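Local coordinates for protein probable phospholipase A2 homolog 2 (Oryza sativa, PDB 2WG9) that probably catalyses the calcium-dependent hydrolysis of the 2-acyl ester of membrane phospholipids, releasing a lysophospholipid and a free fatty acid, at residues R51-A55 / A93-N98; A55-C59 / C86-S91; H63-V67 / C79-L83. All coordinates share one frame; numbering follows the deposited sequence. Where two conformers were deposited one is given.

Contact 1 (R51-A55 / A93-N98)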
ATOM      1  N   ARG A  51       9.136  11.189  -0.669  1.00 11.24           N
ATOM      2  CA  ARG A  51       9.256  10.392  -1.882  0.50 11.42           C
ATOM      3  C   ARG A  51       9.173   8.904  -1.532  1.00 11.35           C
ATOM      4  O   ARG A  51       9.756   8.479  -0.536  1.00 10.86           O
ATOM      5  CB  ARG A  51      10.580  10.690  -2.592  0.50 11.45           C
ATOM      6  CG  ARG A  51      10.564  10.303  -4.050  0.50 11.40           C
ATOM      7  CD  ARG A  51      11.938  10.086  -4.632  0.50 10.51           C
ATOM      8  NE  ARG A  51      11.821   9.411  -5.929  0.50  9.67           N
ATOM      9  CZ  ARG A  51      12.844   9.053  -6.696  0.50  9.23           C
ATOM     10  NH1 ARG A  51      12.611   8.445  -7.847  0.50  9.49           N
ATOM     11  NH2 ARG A  51      14.095   9.302  -6.323  0.50  9.76           N
ATOM     12  N   PRO A  52       8.437   8.108  -2.342  1.00 11.48           N
ATOM     13  CA  PRO A  52       8.412   6.674  -2.065  1.00 11.62           C
ATOM     14  C   PRO A  52       9.782   6.057  -2.315  1.00 11.67           C
ATOM     15  O   PRO A  52      10.616   6.654  -2.988  1.00 11.45           O
ATOM     16  CB  PRO A  52       7.409   6.115  -3.085  1.00 11.66           C
ATOM     17  CG  PRO A  52       6.695   7.284  -3.629  1.00 12.18           C
ATOM     18  CD  PRO A  52       7.609   8.451  -3.515  1.00 11.50           C
ATOM     19  N   CYS A  53       9.990   4.861  -1.779  1.00 11.52           N
ATOM     20  CA  CYS A  53      11.301   4.235  -1.743  1.00 11.63           C
ATOM     21  C   CYS A  53      11.610   3.405  -2.981  1.00 11.74           C
ATOM     22  O   CYS A  53      12.778   3.136  -3.280  1.00 11.75           O
ATOM     23  CB  CYS A  53      11.412   3.370  -0.489  1.00 11.65           C
ATOM     24  SG  CYS A  53      11.176   4.300   1.016  1.00 12.51           S
ATOM     25  N   ASP A  54      10.558   2.979  -3.673  1.00 11.66           N
ATOM     26  CA  ASP A  54      10.663   2.239  -4.933  1.00 11.49           C
ATOM     27  C   ASP A  54       9.293   2.236  -5.600  1.00 11.31           C
ATOM     28  O   ASP A  54       8.385   2.951  -5.140  1.00 11.03           O
ATOM     29  CB  ASP A  54      11.219   0.809  -4.732  1.00 11.60           C
ATOM     30  CG  ASP A  54      10.302  -0.094  -3.903  1.00 12.89           C
ATOM     31  OD1 ASP A  54       9.203   0.326  -3.465  1.00 10.89           O
ATOM     32  OD2 ASP A  54      10.701  -1.259  -3.689  1.00 14.08           O
ATOM     33  N   ALA A  55       9.151   1.464  -6.679  1.00 10.93           N
ATOM     34  CA  ALA A  55       7.905   1.400  -7.452  1.00 10.90           C
ATOM     35  C   ALA A  55       6.739   0.845  -6.642  1.00 10.74           C
ATOM     36  O   ALA A  55       5.621   1.365  -6.711  1.00 11.02           O
ATOM     37  CB  ALA A  55       8.104   0.570  -8.726  1.00 10.55           C
ATOM     38  N   ALA A  93      14.976  -0.928  -9.632  1.00 22.13           N
ATOM     39  CA  ALA A  93      15.736  -1.087  -8.403  1.00 22.04           C
ATOM     40  C   ALA A  93      14.850  -0.845  -7.193  1.00 21.80           C
ATOM     41  O   ALA A  93      13.933  -0.021  -7.232  1.00 22.15           O
ATOM     42  CB  ALA A  93      16.917  -0.122  -8.381  1.00 22.40           C
ATOM     43  N   THR A  94      15.127  -1.566  -6.118  1.00 21.03           N
ATOM     44  CA  THR A  94      14.521  -1.244  -4.844  1.00 20.10           C
ATOM     45  C   THR A  94      15.518  -0.411  -4.041  1.00 19.94           C
ATOM     46  O   THR A  94      16.637  -0.149  -4.502  1.00 20.02           O
ATOM     47  CB  THR A  94      14.055  -2.512  -4.081  1.00 20.23           C
ATOM     48  OG1 THR A  94      13.276  -2.126  -2.938  1.00 18.90           O
ATOM     49  CG2 THR A  94      15.244  -3.365  -3.638  1.00 19.02           C
ATOM     50  N   PHE A  95      15.105   0.019  -2.856  1.00 19.56           N
ATOM     51  CA  PHE A  95      15.947   0.836  -2.001  1.00 19.08           C
ATOM     52  C   PHE A  95      17.041  -0.002  -1.336  1.00 19.56           C
ATOM     53  O   PHE A  95      16.849  -1.203  -1.085  1.00 19.35           O
ATOM     54  CB  PHE A  95      15.105   1.584  -0.959  1.00 18.48           C
ATOM     55  CG  PHE A  95      14.167   0.702  -0.175  1.00 17.17           C
ATOM     56  CD1 PHE A  95      12.921   0.339  -0.698  1.00 15.79           C
ATOM     57  CD2 PHE A  95      14.522   0.246   1.091  1.00 16.24           C
ATOM     58  CE1 PHE A  95      12.056  -0.463   0.021  1.00 14.59           C
ATOM     59  CE2 PHE A  95      13.658  -0.552   1.834  1.00 14.29           C
ATOM     60  CZ  PHE A  95      12.424  -0.916   1.298  1.00 14.72           C
ATOM     61  N   PRO A  96      18.216   0.612  -1.095  1.00 19.71           N
ATOM     62  CA  PRO A  96      19.262  -0.114  -0.385  1.00 19.71           C
ATOM     63  C   PRO A  96      18.841  -0.434   1.037  1.00 19.79           C
ATOM     64  O   PRO A  96      18.184   0.383   1.696  1.00 20.33           O
ATOM     65  CB  PRO A  96      20.454   0.850  -0.396  1.00 19.64           C
ATOM     66  CG  PRO A  96      19.921   2.169  -0.788  1.00 19.92           C
ATOM     67  CD  PRO A  96      18.641   1.961  -1.515  1.00 19.85           C
ATOM     68  N   GLY A  97      19.209  -1.618   1.505  1.00 19.35           N
ATOM     69  CA  GLY A  97      18.832  -2.044   2.849  1.00 19.12           C
ATOM     70  C   GLY A  97      17.447  -2.660   2.940  1.00 18.80           C
ATOM     71  O   GLY A  97      16.963  -2.927   4.037  1.00 18.80           O
ATOM     72  N   ASN A  98      16.811  -2.889   1.794  1.00 18.62           N
ATOM     73  CA  ASN A  98      15.517  -3.574   1.744  1.00 18.76           C
ATOM     74  C   ASN A  98      15.680  -5.048   2.115  1.00 19.23           C
ATOM     75  O   ASN A  98      16.222  -5.835   1.340  1.00 18.89           O
ATOM     76  CB  ASN A  98      14.892  -3.445   0.349  1.00 18.45           C
ATOM     77  CG  ASN A  98      13.455  -3.932   0.294  1.00 17.82           C
ATOM     78  OD1 ASN A  98      12.881  -4.365   1.296  1.00 17.97           O
ATOM     79  ND2 ASN A  98      12.860  -3.853  -0.887  1.00 17.23           N
TER
HETATM   80  O   HOH W   1      11.537   0.382  -8.264  1.00 17.26           O
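Cys53 lies against the ring of Phe95, with its CB 3.4 Å from Phe95 CD1. CB comes in obliquely, while SG swings up above the ring, 4.9 Å from the centroid and 19° off the normal, a sulfur-aromatic contact at some distance. That sulfur is tied to Cys23 in a disulfide, and Phe95 also packs on Cys23, so the ring fits against the bridge. The Cys53 carbonyl also packs here, its O 3.6 Å from Phe95 CB.

Asp54 comes next, at the N-cap of helix 55-68, the first of the disulfide-linked antiparallel helix pair of the secretory phospholipase A2 fold. With chi1 at 65°, its CG sits between its own N and carbonyl carbon, and from there the carboxylate serves two purposes. OD1 accepts from the backbone N of Asp57 and closes the first turn of the helix. OD2 takes the Thr94 hydroxyl, OG1 to OD2 2.8 Å, on its anti side and 33° out of the carboxylate plane, and its strongest partner is Tyr36 OH, from strand 35-37. Thr94 OG1 passes the bond on as a relay, since it accepts in turn from Asn98 ND2 at 2.7 Å. Asn98 closes the type II turn that begins at Phe95, with Gly97 taking the positive-phi place, and it lays its CB over one face of the Phe95 ring, 3.5 Å above the plane and toward the rim.

At Ala55 the link to the second loop runs through water. Ala55 N gives its hydrogen to a water 3.1 Å away, and that water donates to Ala93 O at 2.6 Å.

Contact 2 (A55-C59 / C86-S91)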
ATOM      1  N   ALA A  55       9.151   1.464  -6.679  1.00 10.93           N
ATOM      2  CA  ALA A  55       7.905   1.400  -7.452  1.00 10.90           C
ATOM      3  C   ALA A  55       6.739   0.845  -6.642  1.00 10.74           C
ATOM      4  O   ALA A  55       5.621   1.365  -6.711  1.00 11.02           O
ATOM      5  CB  ALA A  55       8.104   0.570  -8.726  1.00 10.55           C
ATOM      6  N   LEU A  56       7.001  -0.216  -5.877  1.00 10.91           N
ATOM      7  CA  LEU A  56       5.977  -0.787  -4.997  1.00 10.61           C
ATOM      8  C   LEU A  56       5.537   0.221  -3.942  1.00 10.41           C
ATOM      9  O   LEU A  56       4.341   0.382  -3.702  1.00 10.12           O
ATOM     10  CB  LEU A  56       6.455  -2.093  -4.344  1.00 10.49           C
ATOM     11  CG  LEU A  56       5.431  -2.848  -3.481  1.00 10.72           C
ATOM     12  CD1 LEU A  56       4.150  -3.185  -4.251  1.00 11.40           C
ATOM     13  CD2 LEU A  56       6.056  -4.113  -2.887  1.00 10.92           C
ATOM     14  N   ASP A  57       6.498   0.901  -3.323  1.00 10.14           N
ATOM     15  CA  ASP A  57       6.176   1.929  -2.328  1.00 10.17           C
ATOM     16  C   ASP A  57       5.320   3.051  -2.937  1.00 10.16           C
ATOM     17  O   ASP A  57       4.394   3.571  -2.294  1.00  9.67           O
ATOM     18  CB  ASP A  57       7.463   2.491  -1.728  1.00 10.01           C
ATOM     19  CG  ASP A  57       7.247   3.135  -0.381  1.00 10.52           C
ATOM     20  OD1 ASP A  57       6.286   2.751   0.319  1.00 10.33           O
ATOM     21  OD2 ASP A  57       8.057   4.021  -0.016  1.00  9.87           O
ATOM     22  N   ALA A  58       5.628   3.409  -4.185  1.00 10.07           N
ATOM     23  CA  ALA A  58       4.856   4.418  -4.914  1.00 10.18           C
ATOM     24  C   ALA A  58       3.405   3.987  -5.144  1.00 10.20           C
ATOM     25  O   ALA A  58       2.494   4.799  -5.007  1.00  9.55           O
ATOM     26  CB  ALA A  58       5.547   4.789  -6.241  1.00  9.99           C
ATOM     27  N   CYS A  59       3.191   2.710  -5.470  1.00 10.58           N
ATOM     28  CA  CYS A  59       1.833   2.162  -5.578  1.00 11.00           C
ATOM     29  C   CYS A  59       1.059   2.374  -4.278  1.00 10.79           C
ATOM     30  O   CYS A  59      -0.097   2.805  -4.296  1.00 11.17           O
ATOM     31  CB  CYS A  59       1.859   0.665  -5.922  1.00 11.28           C
ATOM     32  SG  CYS A  59       2.534   0.262  -7.533  1.00 12.12           S
ATOM     33  N   CYS A  86      -1.295  -1.307 -10.405  1.00 14.33           N
ATOM     34  CA  CYS A  86       0.030  -0.768 -10.109  1.00 14.00           C
ATOM     35  C   CYS A  86       1.019  -1.869  -9.677  1.00 14.12           C
ATOM     36  O   CYS A  86       2.123  -1.976 -10.229  1.00 13.75           O
ATOM     37  CB  CYS A  86      -0.083   0.333  -9.039  1.00 13.40           C
ATOM     38  SG  CYS A  86       1.412   1.338  -8.829  1.00 12.42           S
ATOM     39  N   ILE A  87       0.612  -2.685  -8.700  1.00 14.29           N
ATOM     40  CA  ILE A  87       1.413  -3.825  -8.221  1.00 14.96           C
ATOM     41  C   ILE A  87       1.890  -4.747  -9.352  1.00 15.27           C
ATOM     42  O   ILE A  87       3.057  -5.163  -9.376  1.00 14.93           O
ATOM     43  CB  ILE A  87       0.627  -4.676  -7.175  1.00 15.20           C
ATOM     44  CG1 ILE A  87       0.543  -3.941  -5.836  1.00 15.15           C
ATOM     45  CG2 ILE A  87       1.281  -6.047  -6.976  1.00 14.96           C
ATOM     46  CD1 ILE A  87      -0.469  -4.581  -4.852  1.00 15.64           C
ATOM     47  N   ASP A  88       0.984  -5.058 -10.278  1.00 15.59           N
ATOM     48  CA  ASP A  88       1.290  -5.950 -11.398  1.00 16.85           C
ATOM     49  C   ASP A  88       2.374  -5.379 -12.339  1.00 17.18           C
ATOM     50  O   ASP A  88       2.980  -6.115 -13.118  1.00 17.04           O
ATOM     51  CB  ASP A  88       0.003  -6.291 -12.167  1.00 16.91           C
ATOM     52  CG  ASP A  88      -0.940  -7.212 -11.380  1.00 18.86           C
ATOM     53  OD1 ASP A  88      -0.511  -7.822 -10.371  1.00 20.34           O
ATOM     54  OD2 ASP A  88      -2.119  -7.344 -11.784  1.00 20.30           O
ATOM     55  N   ARG A  89       2.633  -4.077 -12.241  1.00 17.54           N
ATOM     56  CA  ARG A  89       3.544  -3.405 -13.174  1.00 18.52           C
ATOM     57  C   ARG A  89       4.784  -2.834 -12.493  1.00 18.78           C
ATOM     58  O   ARG A  89       5.468  -1.966 -13.039  1.00 18.97           O
ATOM     59  CB  ARG A  89       2.791  -2.327 -13.955  1.00 18.62           C
ATOM     60  CG  ARG A  89       1.809  -2.905 -14.952  1.00 20.59           C
ATOM     61  CD  ARG A  89       0.597  -2.023 -15.159  1.00 23.93           C
ATOM     62  NE  ARG A  89      -0.328  -2.637 -16.111  1.00 26.34           N
ATOM     63  CZ  ARG A  89      -1.283  -3.506 -15.781  1.00 27.62           C
ATOM     64  NH1 ARG A  89      -1.461  -3.868 -14.515  1.00 25.78           N
ATOM     65  NH2 ARG A  89      -2.069  -4.010 -16.724  1.00 28.07           N
ATOM     66  N   VAL A  90       5.070  -3.338 -11.299  1.00 18.93           N
ATOM     67  CA  VAL A  90       6.195  -2.882 -10.494  1.00 19.46           C
ATOM     68  C   VAL A  90       7.522  -3.427 -11.040  1.00 19.72           C
ATOM     69  O   VAL A  90       7.642  -4.620 -11.312  1.00 19.28           O
ATOM     70  CB  VAL A  90       5.967  -3.283  -9.008  1.00 19.59           C
ATOM     71  CG1 VAL A  90       7.265  -3.442  -8.256  1.00 20.06           C
ATOM     72  CG2 VAL A  90       5.061  -2.265  -8.327  1.00 19.82           C
ATOM     73  N   SER A  91       8.503  -2.541 -11.215  1.00 20.38           N
ATOM     74  CA  SER A  91       9.829  -2.928 -11.690  1.00 21.34           C
ATOM     75  C   SER A  91      10.937  -1.956 -11.257  1.00 21.70           C
ATOM     76  O   SER A  91      10.678  -0.931 -10.609  1.00 21.98           O
ATOM     77  CB  SER A  91       9.826  -3.085 -13.216  1.00 21.74           C
ATOM     78  OG  SER A  91       9.497  -1.862 -13.853  1.00 23.30           O
TER
HETATM   79  O   HOH W   1      11.537   0.382  -8.264  1.00 17.26           O
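A disulfide joins Cys59 and Cys86, SG to SG 2.0 Å, with a left-handed twist of -81° about the S-S bond. The bridge is asymmetric: Cys59 SG lies beside its own backbone N (chi1 -65°), Cys86 SG beside its carbonyl carbon (chi1 -167°), and the first setting leaves the Cys59 sulfur against Val90.

Around the bridge the contact is apolar. Val90, just past the end of helix 77-88, turns both methyls to the start of the other helix. Its CG2 reaches Cys59 SG at 3.7 Å and touches the backbone of Leu56, while CG1 lies 4.1 Å from Ala55 CB. Further in, the leucine and isoleucine side chains meet at a slant, Leu56 CD1 against Ile87 CG1 at 4.0 Å.

At the outer edge Ser91 O packs on Ala55 CB at 3.5 Å; its polar link is to a water, which donates to it at 2.8 Å and accepts from Ala55 N.

The contact joins the N-terminal turn of helix 55-68 to the C-terminal end of helix 77-88. Helix 102-125 packs alongside: Leu56 and Ile87 both touch Ala106, Ile87 also meets Ile109, and Val90 rests on Val102.

Contact 3 (H63-V67 / C79-L83). With CA (calcium ion), chain C; OCA (octanoic acid (caprylic acid)), chain D.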
ATOM      1  N   HIS A  63      -2.287   4.700  -3.154  1.00 11.63           N
ATOM      2  CA  HIS A  63      -3.408   4.035  -2.489  1.00 12.32           C
ATOM      3  C   HIS A  63      -3.807   4.730  -1.187  1.00 12.37           C
ATOM      4  O   HIS A  63      -4.992   4.946  -0.939  1.00 12.99           O
ATOM      5  CB  HIS A  63      -3.100   2.556  -2.227  1.00 12.00           C
ATOM      6  CG  HIS A  63      -4.190   1.840  -1.492  1.00 13.01           C
ATOM      7  ND1 HIS A  63      -4.254   1.799  -0.116  1.00 14.19           N
ATOM      8  CD2 HIS A  63      -5.261   1.143  -1.940  1.00 12.57           C
ATOM      9  CE1 HIS A  63      -5.321   1.110   0.252  1.00 13.70           C
ATOM     10  NE2 HIS A  63      -5.945   0.697  -0.836  1.00 14.06           N
ATOM     11  N   ASP A  64      -2.823   5.053  -0.355  1.00 12.85           N
ATOM     12  CA  ASP A  64      -3.079   5.671   0.952  1.00 13.54           C
ATOM     13  C   ASP A  64      -3.810   6.998   0.808  1.00 13.44           C
ATOM     14  O   ASP A  64      -4.777   7.272   1.524  1.00 13.01           O
ATOM     15  CB  ASP A  64      -1.774   5.847   1.726  1.00 13.73           C
ATOM     16  CG  ASP A  64      -1.191   4.522   2.182  1.00 15.63           C
ATOM     17  OD1 ASP A  64      -1.802   3.472   1.896  1.00 18.41           O
ATOM     18  OD2 ASP A  64      -0.123   4.520   2.819  1.00 17.06           O
ATOM     19  N   HIS A  65      -3.369   7.808  -0.147  1.00 13.74           N
ATOM     20  CA  HIS A  65      -4.048   9.069  -0.413  1.00 14.10           C
ATOM     21  C   HIS A  65      -5.433   8.863  -1.022  1.00 14.32           C
ATOM     22  O   HIS A  65      -6.363   9.600  -0.690  1.00 13.95           O
ATOM     23  CB  HIS A  65      -3.176   9.975  -1.278  1.00 13.83           C
ATOM     24  CG  HIS A  65      -2.011  10.547  -0.539  1.00 14.64           C
ATOM     25  ND1 HIS A  65      -0.729  10.062  -0.682  1.00 16.83           N
ATOM     26  CD2 HIS A  65      -1.937  11.547   0.369  1.00 15.40           C
ATOM     27  CE1 HIS A  65       0.086  10.743   0.104  1.00 15.94           C
ATOM     28  NE2 HIS A  65      -0.621  11.654   0.748  1.00 17.17           N
ATOM     29  N   CYS A  66      -5.568   7.861  -1.898  1.00 14.82           N
ATOM     30  CA  CYS A  66      -6.859   7.543  -2.517  1.00 15.42           C
ATOM     31  C   CYS A  66      -7.904   7.248  -1.447  1.00 15.85           C
ATOM     32  O   CYS A  66      -9.029   7.753  -1.518  1.00 15.92           O
ATOM     33  CB  CYS A  66      -6.744   6.364  -3.496  1.00 15.14           C
ATOM     34  SG  CYS A  66      -8.250   5.967  -4.450  1.00 15.91           S
ATOM     35  N   VAL A  67      -7.528   6.432  -0.462  1.00 16.44           N
ATOM     36  CA  VAL A  67      -8.397   6.130   0.681  1.00 17.17           C
ATOM     37  C   VAL A  67      -8.685   7.413   1.485  1.00 18.19           C
ATOM     38  O   VAL A  67      -9.843   7.683   1.841  1.00 17.98           O
ATOM     39  CB  VAL A  67      -7.781   5.018   1.584  1.00 17.02           C
ATOM     40  CG1 VAL A  67      -8.587   4.820   2.862  1.00 17.23           C
ATOM     41  CG2 VAL A  67      -7.691   3.690   0.821  1.00 16.70           C
ATOM     42  N   CYS A  79      -9.752   2.714  -5.586  1.00 18.98           N
ATOM     43  CA  CYS A  79      -8.478   2.730  -4.863  1.00 18.08           C
ATOM     44  C   CYS A  79      -7.802   1.367  -4.930  1.00 17.73           C
ATOM     45  O   CYS A  79      -6.625   1.260  -5.256  1.00 17.24           O
ATOM     46  CB  CYS A  79      -8.671   3.153  -3.401  1.00 18.02           C
ATOM     47  SG  CYS A  79      -9.355   4.818  -3.177  1.00 17.75           S
ATOM     48  N   ASN A  80      -8.571   0.324  -4.639  1.00 17.44           N
ATOM     49  CA  ASN A  80      -8.034  -1.031  -4.573  1.00 17.57           C
ATOM     50  C   ASN A  80      -7.713  -1.655  -5.933  1.00 17.46           C
ATOM     51  O   ASN A  80      -6.663  -2.281  -6.093  1.00 17.24           O
ATOM     52  CB  ASN A  80      -8.962  -1.909  -3.730  1.00 17.40           C
ATOM     53  CG  ASN A  80      -8.907  -1.550  -2.254  1.00 17.55           C
ATOM     54  OD1 ASN A  80      -7.832  -1.291  -1.708  1.00 18.22           O
ATOM     55  ND2 ASN A  80     -10.062  -1.520  -1.604  1.00 17.17           N
ATOM     56  N   GLU A  81      -8.597  -1.462  -6.910  1.00 17.58           N
ATOM     57  CA  GLU A  81      -8.337  -1.922  -8.277  1.00 18.05           C
ATOM     58  C   GLU A  81      -7.118  -1.238  -8.900  1.00 17.29           C
ATOM     59  O   GLU A  81      -6.312  -1.889  -9.559  1.00 16.99           O
ATOM     60  CB  GLU A  81      -9.574  -1.759  -9.169  1.00 18.76           C
ATOM     61  CG  GLU A  81     -10.727  -2.692  -8.776  1.00 21.51           C
ATOM     62  CD  GLU A  81     -11.899  -2.639  -9.737  1.00 26.43           C
ATOM     63  OE1 GLU A  81     -12.587  -3.670  -9.878  1.00 29.03           O
ATOM     64  OE2 GLU A  81     -12.138  -1.578 -10.356  1.00 28.96           O
ATOM     65  N   ASN A  82      -6.979   0.067  -8.674  1.00 16.53           N
ATOM     66  CA  ASN A  82      -5.792   0.798  -9.132  1.00 16.24           C
ATOM     67  C   ASN A  82      -4.509   0.261  -8.500  1.00 15.39           C
ATOM     68  O   ASN A  82      -3.480   0.186  -9.161  1.00 15.20           O
ATOM     69  CB  ASN A  82      -5.923   2.302  -8.857  1.00 16.36           C
ATOM     70  CG  ASN A  82      -6.942   2.991  -9.757  1.00 18.02           C
ATOM     71  OD1 ASN A  82      -7.418   2.428 -10.748  1.00 20.18           O
ATOM     72  ND2 ASN A  82      -7.272   4.230  -9.419  1.00 18.24           N
ATOM     73  N   LEU A  83      -4.579  -0.116  -7.223  1.00 15.07           N
ATOM     74  CA  LEU A  83      -3.431  -0.700  -6.523  1.00 14.72           C
ATOM     75  C   LEU A  83      -2.998  -2.023  -7.168  1.00 14.68           C
ATOM     76  O   LEU A  83      -1.810  -2.231  -7.419  1.00 14.05           O
ATOM     77  CB  LEU A  83      -3.709  -0.872  -5.013  1.00 14.68           C
ATOM     78  CG  LEU A  83      -2.559  -1.401  -4.133  1.00 14.03           C
ATOM     79  CD1 LEU A  83      -1.256  -0.628  -4.338  1.00 12.86           C
ATOM     80  CD2 LEU A  83      -2.908  -1.400  -2.661  1.00 13.13           C
TER
HETATM   81 CA    CA C 201      -0.028   2.394   4.026  0.70 14.09          CA
HETATM   82  C1  OCA D 301      -0.929   0.395   1.256  1.00 20.47           C
HETATM   83  C2  OCA D 301      -0.987  -1.056   0.770  1.00 21.46           C
HETATM   84  C3  OCA D 301      -2.335  -1.702   1.082  1.00 22.54           C
HETATM   85  C4  OCA D 301      -2.498  -2.039   2.567  1.00 24.03           C
HETATM   86  C5  OCA D 301      -1.489  -3.092   3.052  1.00 25.04           C
HETATM   87  C6  OCA D 301      -2.007  -4.511   2.829  1.00 25.49           C
HETATM   88  C7  OCA D 301      -1.452  -5.471   3.882  1.00 25.35           C
HETATM   89  C8  OCA D 301      -0.436  -6.432   3.256  1.00 25.15           C
HETATM   90  O1  OCA D 301      -0.457   0.601   2.391  1.00 18.10           O
HETATM   91  O2  OCA D 301      -1.351   1.268   0.472  1.00 21.80           O
HETATM   92  O   HOH W   2      -1.969   2.937   5.332  1.00 21.46           O
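His63 has Leu83 CD2 lying over one face of its imidazole, 3.9 Å from the centroid, a CH-pi contact; C3 of the bound octanoic acid lies over this face too. This is the active-site helix pair of the secretory phospholipase A2 fold, helices 55-68 and 77-88 running antiparallel (169° between the short segments), with His63 the predicted catalytic residue. CG anti to the backbone N (chi1 177°) sets the ring across the gap between the helices. At its far edge NE2 donates a somewhat bent bond to Asn80 OD1 at 2.9 Å; the oxygen lies in the ring plane, the donor tilted from the amide carbonyl plane. Asn80 ND2 is held in turn by Tyr74 O, a second shell that orients the amide.

Past ND1, the octanoic acid O2 lies 3.0 Å from that atom, raised out of the ring plane on the Leu83 face; Asp64 OD1, in the plane at the edge, is 2.7 Å from that O2. Asp64 OD2 binds the calcium ion, together with the ligand's O1, a water and the carbonyl oxygens of Tyr39, Gly41 and Tyr44. The ligand's carboxyl group thus lies between metal and histidine, hydrogen-bonded to Gly41 N, consistent with a cleaved fatty acid.

One turn along, a disulfide crosses between the helices: Cys66 SG to Cys79 SG, 2.0 Å, with chi3 -84° and the Cys79 sulfur 3.6 Å from Val67 N.

Contacts 2 and 3 join the same two helices, 55-68 and 77-88, each through a disulfide, and they touch where Cys59 O meets Leu83 CD1. Contact 3 is the buried one, with a polar, ligand-bearing centre; contact 2 is partly buried and mostly apolar. Contact 1, at the surface, joins instead the loops leading into helix 55-68 and away from helix 77-88, using a side-chain hydrogen bond, a water and a sulfur over a ring; its cysteine is bridged to a residue outside the pair. It shares Ala55 and that water with contact 2, but stays about 8 Å from contact 3 at the nearest atoms.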